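Local coordinates for germination protein (Bacillus megaterium, PDB 6O59) that probably helps sense germinants, being the N-terminal domain of the A subunit of the membrane-bound spore germinant receptor GerK3, at residues 158-163 with 241-246; 195-200 with 250-255; 212-217 with 257-262. All coordinates share one frame; numbering follows the deposited sequence.

Overall arrangement
All three contacts lie around one five-stranded antiparallel sheet, that of strands 169-176, 182-189, 252-256, 262-265 and 235-237: contact 1 joins two helices on one face, contact 2 sets a helix on a strand, and contact 3 a helix on the hairpin loop. Contacts 1 and 2, with centres about 15 Å apart, meet through strand 252-256: Val160 CG2 lies 3.7 Å from Phe255 CZ and Val243 CG1 lies 3.8 Å from Ala253 CB, whereas Ile252 turns to helix 195-206. Contacts 2 and 3, about 18 Å apart between centres, adjoin where Phe255 CE1 comes within 3.6 Å of Gly262 CA. Contacts 1 and 3 do not touch.

Contact 1. Residues 158-163 with 241-246; sequences AMVRRI and DVVAGN
Segments 158-163 and 241-246 are both helical and cross at -61°, with their axes 9.4 Å apart at closest approach and the backbones nearest at Val160 and Ala244, whose CA atoms are 6.4 Å apart. Two methyl pairs fill this gap. In Ile163, chi1 of -50° puts CG1 beside the backbone N and leaves CG2 anti to it; CG2 meets Ala244 CB at 3.6 Å, and CG1 leads on to CD1. Along this second branch, extended at chi2, CD1 arrives 3.8 Å from Asp241 N, so the end of the isoleucine lies over backbone of the other helix's first turn. Helices 153-163 and 240-248 lie on one face of the antiparallel sheet of strands 169-176, 182-189, 252-256, 262-265 and 235-237: Val160 touches Leu169 and Phe255 there, and Val243 touches Thr237 and Ala253. Closer to that sheet, Val160 CG2 meets Val243 CG1 at 3.8 Å, the two side chains crossing at about a right angle. No hydrogen bond links the segments; the carboxylate of Asp241 is engaged through OD2 in a salt bridge with Arg239.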
# COMPACT_ATOMS: atom_id res chain seq x y z
N ALA A 158 4.55 5.55 2.25
CA ALA A 158 3.73 6.51 1.53
C ALA A 158 4.58 7.29 0.51
O ALA A 158 4.15 7.49 -0.63
CB ALA A 158 3.04 7.45 2.51
N MET A 159 5.83 7.65 0.89
CA MET A 159 6.74 8.38 0.01
C MET A 159 7.09 7.56 -1.22
O MET A 159 7.06 8.11 -2.31
CB MET A 159 8.01 8.81 0.77
CG MET A 159 7.72 9.89 1.82
SD MET A 159 9.13 10.45 2.78
CE MET A 159 9.65 11.76 1.77
N VAL A 160 7.36 6.25 -1.06
CA VAL A 160 7.69 5.34 -2.16
C VAL A 160 6.44 5.16 -3.07
O VAL A 160 6.54 5.32 -4.29
CB VAL A 160 8.23 3.97 -1.66
CG1 VAL A 160 8.47 3.01 -2.83
CG2 VAL A 160 9.50 4.13 -0.82
N ARG A 161 5.28 4.87 -2.45
CA ARG A 161 3.96 4.70 -3.09
C ARG A 161 3.55 5.87 -3.99
O ARG A 161 2.68 5.71 -4.85
CB ARG A 161 2.87 4.53 -2.01
CG ARG A 161 2.83 3.14 -1.39
CD ARG A 161 2.45 2.08 -2.41
NE ARG A 161 1.88 0.92 -1.77
CZ ARG A 161 1.80 -0.28 -2.33
NH1 ARG A 161 2.27 -0.47 -3.56
NH2 ARG A 161 1.28 -1.30 -1.67
N ARG A 162 4.11 7.06 -3.74
CA ARG A 162 3.82 8.28 -4.47
C ARG A 162 4.60 8.31 -5.77
O ARG A 162 4.14 8.91 -6.74
CB ARG A 162 4.14 9.50 -3.62
CG ARG A 162 3.02 9.85 -2.69
CD ARG A 162 3.19 11.23 -2.08
NE ARG A 162 2.16 11.57 -1.09
CZ ARG A 162 2.32 11.49 0.23
NH1 ARG A 162 3.46 11.03 0.74
NH2 ARG A 162 1.34 11.85 1.05
N ILE A 163 5.79 7.64 -5.79
CA ILE A 163 6.72 7.52 -6.92
C ILE A 163 6.42 6.24 -7.75
O ILE A 163 6.29 6.32 -8.97
CB ILE A 163 8.20 7.55 -6.44
CG1 ILE A 163 8.45 8.74 -5.50
CG2 ILE A 163 9.17 7.55 -7.63
CD1 ILE A 163 9.86 8.98 -5.13
N ASP A 241 13.49 8.48 -4.33
CA ASP A 241 13.73 8.23 -5.77
C ASP A 241 14.80 7.15 -5.98
O ASP A 241 14.66 6.33 -6.88
CB ASP A 241 14.09 9.51 -6.52
CG ASP A 241 15.20 10.31 -5.90
OD1 ASP A 241 14.99 10.85 -4.77
OD2 ASP A 241 16.27 10.44 -6.53
N VAL A 242 15.84 7.11 -5.12
CA VAL A 242 16.91 6.11 -5.16
C VAL A 242 16.32 4.73 -4.82
O VAL A 242 16.66 3.74 -5.49
CB VAL A 242 18.12 6.50 -4.28
CG1 VAL A 242 19.19 5.40 -4.25
CG2 VAL A 242 18.73 7.82 -4.76
N VAL A 243 15.39 4.67 -3.84
CA VAL A 243 14.68 3.44 -3.45
C VAL A 243 13.84 2.98 -4.64
O VAL A 243 13.95 1.83 -5.07
CB VAL A 243 13.84 3.62 -2.16
CG1 VAL A 243 12.78 2.53 -2.01
CG2 VAL A 243 14.74 3.67 -0.93
N ALA A 244 13.08 3.91 -5.23
CA ALA A 244 12.23 3.67 -6.41
C ALA A 244 13.06 3.08 -7.57
O ALA A 244 12.65 2.06 -8.14
CB ALA A 244 11.55 4.96 -6.82
N GLY A 245 14.23 3.65 -7.85
CA GLY A 245 15.12 3.18 -8.90
C GLY A 245 15.58 1.76 -8.68
O GLY A 245 15.51 0.94 -9.60
N ASN A 246 16.02 1.43 -7.43
CA ASN A 246 16.46 0.07 -7.12
C ASN A 246 15.32 -0.94 -7.15
O ASN A 246 15.52 -2.08 -7.57
CB ASN A 246 17.18 0.01 -5.79
CG ASN A 246 18.54 0.64 -5.85
OD1 ASN A 246 18.82 1.63 -5.18
ND2 ASN A 246 19.42 0.10 -6.68

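Contact 2. Residues 195-200 with 250-255; sequences DKVVKE and GRIAIF
The helical turn that holds Val197 and Val198 against Ile252 is closed by a backbone hydrogen bond from Lys199 N to Asp195 O, 2.9 Å long. The corresponding bond one residue on, from Glu200 N to Lys196 O, measures 3.2 Å. With the turn fixed in this way, two successive valines offer one methyl each to a single isoleucine. Val197 CG1 stands 3.9 Å from Ile252 CD1, and Val198 CG2 stands 3.9 Å from the same atom and also reaches Ile252 CG1. Val197 CG1 and Val198 CG2 are 5.5 Å apart and subtend about 90° at Ile252 CD1, so the isoleucine tip straddles the pair, resting against both methyls from one side. Different branches do the touching: Val197 uses the methyl opposite its backbone N, Val198 the one beside it. On the strand side, chi2 of Ile252 is 89°, which swings CD1 out of the extended line and up to both valines.

Backbone hydrogen bonds of Ile252 with Ala265 and of Ala253 with Met187 place the strand in the interior of an antiparallel sheet. Its side chains alternate: Ile252 turns to helix 195-206, while Ala253 packs on Val243 and Leu247 of helix 240-248, so helices cover both faces. Just before the strand, Gly250 ends helix 240-248 in a Schellman motif, its phi positive at 105°, and lets the chain turn into Arg251, whose NH2 bonds to the carbonyl oxygens of Pro266 and Ala267.

Across the interface the chemistry is wholly aliphatic: no hydrogen bond joins the segments and only 111 Å² is buried between them, implying that van der Waals contact and the exclusion of water hold this helix to the sheet here.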
# COMPACT_ATOMS: atom_id res chain seq x y z
N ASP A 195 12.33 -14.17 -7.41
CA ASP A 195 11.71 -14.81 -6.25
C ASP A 195 12.74 -15.49 -5.35
O ASP A 195 12.62 -15.37 -4.13
CB ASP A 195 10.61 -15.80 -6.65
CG ASP A 195 9.27 -15.13 -6.89
OD1 ASP A 195 8.83 -14.33 -6.00
OD2 ASP A 195 8.66 -15.39 -7.95
N LYS A 196 13.77 -16.14 -5.92
CA LYS A 196 14.81 -16.80 -5.13
C LYS A 196 15.61 -15.77 -4.29
O LYS A 196 15.97 -16.07 -3.15
CB LYS A 196 15.74 -17.64 -6.03
CG LYS A 196 14.99 -18.70 -6.85
CD LYS A 196 15.89 -19.70 -7.57
CE LYS A 196 16.13 -19.35 -9.03
NZ LYS A 196 16.82 -20.46 -9.75
N VAL A 197 15.80 -14.55 -4.82
CA VAL A 197 16.49 -13.45 -4.13
C VAL A 197 15.59 -12.91 -2.99
O VAL A 197 16.08 -12.65 -1.89
CB VAL A 197 16.92 -12.32 -5.12
CG1 VAL A 197 17.48 -11.11 -4.40
CG2 VAL A 197 17.92 -12.83 -6.14
N VAL A 198 14.27 -12.78 -3.25
CA VAL A 198 13.30 -12.30 -2.28
C VAL A 198 13.22 -13.29 -1.10
O VAL A 198 13.37 -12.87 0.05
CB VAL A 198 11.91 -12.00 -2.91
CG1 VAL A 198 10.86 -11.69 -1.83
CG2 VAL A 198 11.99 -10.86 -3.91
N LYS A 199 13.04 -14.59 -1.41
CA LYS A 199 12.95 -15.67 -0.41
C LYS A 199 14.19 -15.69 0.50
O LYS A 199 14.04 -15.84 1.71
CB LYS A 199 12.77 -17.07 -1.06
CG LYS A 199 11.59 -17.28 -2.05
CD LYS A 199 10.19 -16.81 -1.59
CE LYS A 199 9.71 -15.58 -2.33
NZ LYS A 199 8.27 -15.32 -2.07
N GLU A 200 15.39 -15.51 -0.09
CA GLU A 200 16.66 -15.52 0.65
C GLU A 200 16.83 -14.30 1.54
O GLU A 200 17.28 -14.45 2.67
CB GLU A 200 17.86 -15.65 -0.30
CG GLU A 200 18.14 -17.09 -0.72
CD GLU A 200 18.13 -18.16 0.36
OE1 GLU A 200 18.78 -17.95 1.41
OE2 GLU A 200 17.48 -19.20 0.15
N GLY A 250 14.81 -4.69 -9.58
CA GLY A 250 14.62 -6.02 -9.02
C GLY A 250 15.16 -6.20 -7.60
O GLY A 250 15.22 -7.33 -7.10
N ARG A 251 15.54 -5.09 -6.94
CA ARG A 251 16.07 -5.10 -5.59
C ARG A 251 14.93 -5.00 -4.58
O ARG A 251 13.78 -4.76 -4.96
CB ARG A 251 17.09 -3.97 -5.37
CG ARG A 251 18.19 -3.96 -6.42
CD ARG A 251 19.53 -3.59 -5.85
NE ARG A 251 20.34 -3.00 -6.90
CZ ARG A 251 21.56 -2.51 -6.74
NH1 ARG A 251 22.20 -1.96 -7.76
NH2 ARG A 251 22.14 -2.54 -5.55
N ILE A 252 15.27 -5.20 -3.29
CA ILE A 252 14.38 -5.23 -2.15
C ILE A 252 14.68 -4.02 -1.24
O ILE A 252 15.84 -3.76 -0.91
CB ILE A 252 14.54 -6.60 -1.39
CG1 ILE A 252 13.96 -7.76 -2.21
CG2 ILE A 252 13.90 -6.58 0.02
CD1 ILE A 252 14.90 -8.43 -3.17
N ALA A 253 13.62 -3.29 -0.83
CA ALA A 253 13.74 -2.14 0.07
C ALA A 253 13.24 -2.52 1.49
O ALA A 253 12.19 -3.13 1.62
CB ALA A 253 12.99 -0.93 -0.47
N ILE A 254 14.01 -2.20 2.53
CA ILE A 254 13.65 -2.50 3.91
C ILE A 254 13.56 -1.20 4.69
O ILE A 254 14.49 -0.40 4.65
CB ILE A 254 14.63 -3.49 4.59
CG1 ILE A 254 14.74 -4.82 3.79
CG2 ILE A 254 14.28 -3.74 6.05
CD1 ILE A 254 16.15 -5.34 3.69
N PHE A 255 12.44 -1.02 5.39
CA PHE A 255 12.21 0.12 6.28
C PHE A 255 12.11 -0.37 7.71
O PHE A 255 11.21 -1.16 8.03
CB PHE A 255 10.96 0.91 5.88
CG PHE A 255 11.13 1.62 4.56
CD1 PHE A 255 11.83 2.81 4.48
CD2 PHE A 255 10.64 1.06 3.38
CE1 PHE A 255 12.02 3.44 3.27
CE2 PHE A 255 10.80 1.71 2.16
CZ PHE A 255 11.48 2.90 2.12

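Contact 3. Residues 212-217 with 257-262; sequences SILESG and DGTPFG
Leu214 bridges two residues of the opposite loop with its two terminal methyls. CD1 of Leu214 lies 3.9 Å from Thr259 CG2, and its CD2 lies 4.3 Å from Phe261 CE1, approaching the aromatic ring at its edge and near its plane. The leucine stem is set with chi1 at -69° and chi2 at 174°, which carries the fork away from the helix and leaves one prong for each partner. Thr259 and Phe261 also pack on each other within the loop: Thr259 CB sits 4.0 Å above one face of the Phe261 ring, displaced toward its rim. The ring therefore meets the threonine on a face and the leucine at an edge.

The next shell helps to position these groups. Thr259 turns its methyl to the leucine, while its OG1 is hydrogen-bonded to the carbonyl oxygen of Val256, at the end of the preceding strand. Between threonine and phenylalanine, Pro260 is the centre of an inverse gamma turn, spanned by a weak bond from Phe261 N to Thr259 O at 2.9 Å. This tight bend brings the two side chains round to the same partner. On the helix side, Ser212 O accepts two bonds, from Ser216 N at 3.0 Å and from Ser216 OG at 3.1 Å, reaching it from opposite faces of its carbonyl plane; they brace the turn that bears Leu214. Only 89 Å² is buried between the segments, a small surface contact. Strands 252-256 and 262-265 are consecutive antiparallel neighbours in the sheet, so the loop is that of a beta hairpin, with helix 210-215 leaning on its turn.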
# COMPACT_ATOMS: atom_id res chain seq x y z
N SER A 212 23.15 -4.76 15.56
CA SER A 212 24.57 -5.00 15.31
C SER A 212 24.94 -4.61 13.86
O SER A 212 25.95 -3.94 13.64
CB SER A 212 24.89 -6.46 15.59
OG SER A 212 26.08 -6.90 14.96
N ILE A 213 24.09 -5.00 12.88
CA ILE A 213 24.25 -4.71 11.46
C ILE A 213 24.29 -3.20 11.26
O ILE A 213 25.22 -2.70 10.61
CB ILE A 213 23.15 -5.40 10.60
CG1 ILE A 213 23.36 -6.94 10.48
CG2 ILE A 213 22.97 -4.75 9.23
CD1 ILE A 213 24.69 -7.47 9.74
N LEU A 214 23.31 -2.47 11.82
CA LEU A 214 23.23 -1.02 11.66
C LEU A 214 24.35 -0.30 12.39
O LEU A 214 24.97 0.60 11.82
CB LEU A 214 21.86 -0.47 12.08
CG LEU A 214 20.68 -0.84 11.16
CD1 LEU A 214 19.41 -0.37 11.74
CD2 LEU A 214 20.85 -0.28 9.74
N GLU A 215 24.67 -0.73 13.62
CA GLU A 215 25.74 -0.15 14.44
C GLU A 215 27.11 -0.31 13.74
O GLU A 215 27.96 0.57 13.88
CB GLU A 215 25.76 -0.81 15.81
CG GLU A 215 26.21 0.11 16.93
CD GLU A 215 26.23 -0.54 18.30
OE1 GLU A 215 25.58 -1.59 18.48
OE2 GLU A 215 26.90 0.02 19.20
N SER A 216 27.30 -1.40 12.97
CA SER A 216 28.53 -1.66 12.20
C SER A 216 28.71 -0.64 11.07
O SER A 216 29.83 -0.46 10.58
CB SER A 216 28.54 -3.08 11.63
OG SER A 216 28.86 -4.08 12.59
N GLY A 217 27.61 0.02 10.69
CA GLY A 217 27.56 1.05 9.65
C GLY A 217 27.85 2.45 10.16
O GLY A 217 27.95 3.37 9.35
N ASP A 257 11.72 0.57 11.79
CA ASP A 257 11.10 1.54 12.69
C ASP A 257 12.17 2.34 13.43
O ASP A 257 13.07 1.77 14.05
CB ASP A 257 10.17 0.82 13.68
CG ASP A 257 9.28 1.72 14.52
OD1 ASP A 257 8.97 2.84 14.07
OD2 ASP A 257 8.86 1.28 15.61
N GLY A 258 12.09 3.67 13.29
CA GLY A 258 13.02 4.60 13.91
C GLY A 258 14.23 4.99 13.09
O GLY A 258 14.95 5.92 13.48
N THR A 259 14.51 4.30 11.95
CA THR A 259 15.67 4.64 11.13
C THR A 259 15.23 5.56 9.98
O THR A 259 14.35 5.20 9.20
CB THR A 259 16.45 3.41 10.65
OG1 THR A 259 15.79 2.81 9.54
CG2 THR A 259 16.69 2.41 11.75
N PRO A 260 15.83 6.77 9.85
CA PRO A 260 15.37 7.72 8.81
C PRO A 260 15.96 7.48 7.41
O PRO A 260 16.42 8.43 6.74
CB PRO A 260 15.76 9.08 9.39
CG PRO A 260 16.95 8.80 10.22
CD PRO A 260 16.88 7.38 10.69
N PHE A 261 15.92 6.22 6.95
CA PHE A 261 16.41 5.82 5.63
C PHE A 261 15.89 4.45 5.19
O PHE A 261 15.44 3.64 6.00
CB PHE A 261 17.95 5.84 5.53
CG PHE A 261 18.68 5.31 6.73
CD1 PHE A 261 18.80 3.94 6.94
CD2 PHE A 261 19.30 6.17 7.63
CE1 PHE A 261 19.48 3.44 8.05
CE2 PHE A 261 19.97 5.67 8.75
CZ PHE A 261 20.07 4.31 8.94
N GLY A 262 15.93 4.24 3.88
CA GLY A 262 15.56 2.97 3.26
C GLY A 262 16.80 2.12 3.14
O GLY A 262 17.90 2.66 2.97